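Local coordinates for protein Tetur07g02040 (PDB 6BDJ) that binds ferric iron and probably cleaves catechol-type aromatic rings by intradiol dioxygenation, consistent with a role in detoxification in the two-spotted spider mite, at residues 42-48 with 149-153. Coordinates in Å, arbitrary orientation, origin at the centre of the assembly. Numbering follows the deposited sequence.
Sequences EGPYFIE and HYRIH. With FE (Fe (III) ion), chain C.
An irregular loop, 42-48, packs against one face of strand 149-153, which is extended throughout; the nearest CA pair is Glu42 and His149, 7.2 Å apart. His149, Arg151 and His153 direct their CA-to-CB bonds toward the loop, while Tyr150 points away. His149 (chi1 m) binds FE through NE2 at 2.3 Å, and the oxygen of water 1 lies 2.2 Å from FE. Tyr96 and His147 also bind FE; with Tyr141, an iron ligand of this protein not coordinated here, they would make up the two-Tyr, two-His set of intradiol dioxygenases. His149 CE1 lies 3.1 Å from Glu42 O, where the loop turns through Gly43 at positive phi (67°). Arg151, chi1 to chi3 all t, reaches out from the strand, its guanidinium ending between Glu42 and Glu48: NH1 donates to Glu42 OE2 at 2.7 Å and 159°, a salt bridge near the guanidinium plane. Phe46 (chi1 t) receives Arg151 CD over its ring face, a CH-pi contact of 4.0 Å to the centroid, and its CE2 lies over the guanidinium face, 3.5 Å from Arg151 CZ. Glu48 OE1 adds only a long, out-of-plane charge pairing, 3.8 Å from Arg151 NH2. His153 NE2, two residues along on the same side, accepts from Arg151 NE at 2.9 Å and 167°. The strand runs antiparallel between 84-88 and 157-166; Trp88 stacks on His149, Tyr86 meets Phe46 edge-to-face, and near the end of the modelled chain Leu234 bonds the Glu42 backbone and Trp236 N bonds Glu42 OE1.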
loop_
_atom_site.group_PDB
_atom_site.type_symbol
_atom_site.label_atom_id
_atom_site.label_comp_id
_atom_site.label_asym_id
_atom_site.label_seq_id
_atom_site.Cartn_x
_atom_site.Cartn_y
_atom_site.Cartn_z
ATOM N N GLU A 42 -5.493 -7.967 4.319
ATOM C CA GLU A 42 -6.038 -6.699 3.835
ATOM C C GLU A 42 -6.160 -5.648 4.925
ATOM O O GLU A 42 -6.095 -4.435 4.653
ATOM C CB GLU A 42 -7.429 -6.966 3.287
ATOM C CG GLU A 42 -8.069 -5.808 2.574
ATOM C CD GLU A 42 -9.302 -6.276 1.841
ATOM O OE1 GLU A 42 -10.398 -6.350 2.476
ATOM O OE2 GLU A 42 -9.157 -6.591 0.632
ATOM N N GLY A 43 -6.383 -6.125 6.146
ATOM C CA GLY A 43 -6.853 -5.281 7.227
ATOM C C GLY A 43 -8.272 -4.801 6.966
ATOM O O GLY A 43 -8.888 -5.196 5.977
ATOM N N PRO A 44 -8.790 -3.942 7.845
ATOM C CA PRO A 44 -10.201 -3.560 7.837
ATOM C C PRO A 44 -10.611 -2.375 6.984
ATOM O O PRO A 44 -11.798 -2.072 6.925
ATOM C CB PRO A 44 -10.476 -3.223 9.318
ATOM C CG PRO A 44 -9.135 -3.108 9.992
ATOM C CD PRO A 44 -8.069 -3.314 8.961
ATOM N N TYR A 45 -9.669 -1.691 6.344
ATOM C CA TYR A 45 -9.987 -0.400 5.738
ATOM C C TYR A 45 -9.999 -0.326 4.225
ATOM O O TYR A 45 -9.993 0.794 3.669
ATOM C CB TYR A 45 -9.090 0.686 6.326
ATOM C CG TYR A 45 -9.133 0.729 7.848
ATOM C CD1 TYR A 45 -10.345 0.768 8.539
ATOM C CD2 TYR A 45 -7.963 0.699 8.588
ATOM C CE1 TYR A 45 -10.383 0.829 9.922
ATOM C CE2 TYR A 45 -7.980 0.744 9.986
ATOM C CZ TYR A 45 -9.193 0.817 10.647
ATOM O OH TYR A 45 -9.202 0.861 12.017
ATOM N N PHE A 46 -10.105 -1.473 3.544
ATOM C CA PHE A 46 -10.288 -1.435 2.091
ATOM C C PHE A 46 -11.651 -0.879 1.777
ATOM O O PHE A 46 -12.641 -1.182 2.474
ATOM C CB PHE A 46 -10.130 -2.798 1.424
ATOM C CG PHE A 46 -10.224 -2.751 -0.080
ATOM C CD1 PHE A 46 -9.373 -1.933 -0.829
ATOM C CD2 PHE A 46 -11.185 -3.500 -0.761
ATOM C CE1 PHE A 46 -9.483 -1.871 -2.211
ATOM C CE2 PHE A 46 -11.283 -3.454 -2.128
ATOM C CZ PHE A 46 -10.443 -2.642 -2.866
ATOM N N ILE A 47 -11.695 -0.045 0.729
ATOM C CA ILE A 47 -12.942 0.502 0.206
ATOM C C ILE A 47 -12.924 0.228 -1.279
ATOM O O ILE A 47 -12.098 0.755 -2.023
ATOM C CB ILE A 47 -13.099 2.006 0.462
ATOM C CG1 ILE A 47 -13.186 2.274 1.960
ATOM C CG2 ILE A 47 -14.391 2.527 -0.181
ATOM C CD1 ILE A 47 -13.242 3.758 2.341
ATOM N N GLU A 48 -13.853 -0.614 -1.690
ATOM C CA GLU A 48 -13.869 -1.126 -3.039
ATOM C C GLU A 48 -14.582 -0.134 -3.952
ATOM O O GLU A 48 -15.782 -0.222 -4.175
ATOM C CB GLU A 48 -14.513 -2.505 -3.091
ATOM C CG GLU A 48 -14.254 -3.156 -4.438
ATOM C CD GLU A 48 -14.663 -4.626 -4.537
ATOM O OE1 GLU A 48 -15.152 -5.229 -3.550
ATOM O OE2 GLU A 48 -14.466 -5.163 -5.643
ATOM N N HIS A 149 -1.045 -0.359 1.936
ATOM C CA HIS A 149 -1.721 -1.519 1.417
ATOM C C HIS A 149 -1.885 -1.479 -0.070
ATOM O O HIS A 149 -1.959 -0.394 -0.654
ATOM C CB HIS A 149 -3.114 -1.598 1.941
ATOM C CG HIS A 149 -3.212 -1.778 3.397
ATOM N ND1 HIS A 149 -3.399 -3.024 3.976
ATOM C CD2 HIS A 149 -3.204 -0.880 4.400
ATOM C CE1 HIS A 149 -3.500 -2.874 5.282
ATOM N NE2 HIS A 149 -3.384 -1.585 5.559
ATOM N N TYR A 150 -2.064 -2.662 -0.659
ATOM C CA TYR A 150 -2.344 -2.786 -2.081
ATOM C C TYR A 150 -3.139 -4.051 -2.343
ATOM O O TYR A 150 -2.991 -5.057 -1.638
ATOM C CB TYR A 150 -1.066 -2.750 -2.929
ATOM C CG TYR A 150 -0.256 -4.021 -2.905
ATOM C CD1 TYR A 150 0.712 -4.238 -1.933
ATOM C CD2 TYR A 150 -0.448 -5.001 -3.858
ATOM C CE1 TYR A 150 1.455 -5.416 -1.907
ATOM C CE2 TYR A 150 0.272 -6.180 -3.836
ATOM C CZ TYR A 150 1.225 -6.386 -2.861
ATOM O OH TYR A 150 1.940 -7.576 -2.871
ATOM N N ARG A 151 -3.987 -3.986 -3.354
ATOM C CA ARG A 151 -4.818 -5.089 -3.758
ATOM C C ARG A 151 -4.943 -5.047 -5.260
ATOM O O ARG A 151 -5.130 -3.975 -5.840
ATOM C CB ARG A 151 -6.179 -4.962 -3.090
ATOM C CG ARG A 151 -7.282 -5.800 -3.686
ATOM C CD ARG A 151 -8.418 -5.940 -2.673
ATOM N NE ARG A 151 -9.644 -6.346 -3.326
ATOM C CZ ARG A 151 -10.759 -6.807 -2.753
ATOM N NH1 ARG A 151 -10.862 -7.002 -1.439
ATOM N NH2 ARG A 151 -11.805 -7.101 -3.534
ATOM N N ILE A 152 -4.813 -6.205 -5.897
ATOM C CA ILE A 152 -4.760 -6.309 -7.363
ATOM C C ILE A 152 -5.866 -7.185 -7.902
ATOM O O ILE A 152 -6.011 -8.339 -7.494
ATOM C CB ILE A 152 -3.420 -6.865 -7.849
ATOM C CG1 ILE A 152 -2.299 -6.002 -7.267
ATOM C CG2 ILE A 152 -3.364 -6.859 -9.374
ATOM C CD1 ILE A 152 -0.925 -6.600 -7.381
ATOM N N HIS A 153 -6.616 -6.644 -8.858
ATOM C CA HIS A 153 -7.628 -7.408 -9.566
ATOM C C HIS A 153 -7.122 -7.659 -10.958
ATOM O O HIS A 153 -6.632 -6.734 -11.611
ATOM C CB HIS A 153 -8.953 -6.674 -9.653
ATOM C CG HIS A 153 -9.573 -6.371 -8.326
ATOM N ND1 HIS A 153 -10.811 -5.775 -8.211
ATOM C CD2 HIS A 153 -9.146 -6.608 -7.060
ATOM C CE1 HIS A 153 -11.121 -5.650 -6.935
ATOM N NE2 HIS A 153 -10.124 -6.140 -6.214
HETATM FE FE FE C . -3.320 -0.392 7.568
HETATM O O HOH W 1 -5.215 -1.355 7.994
#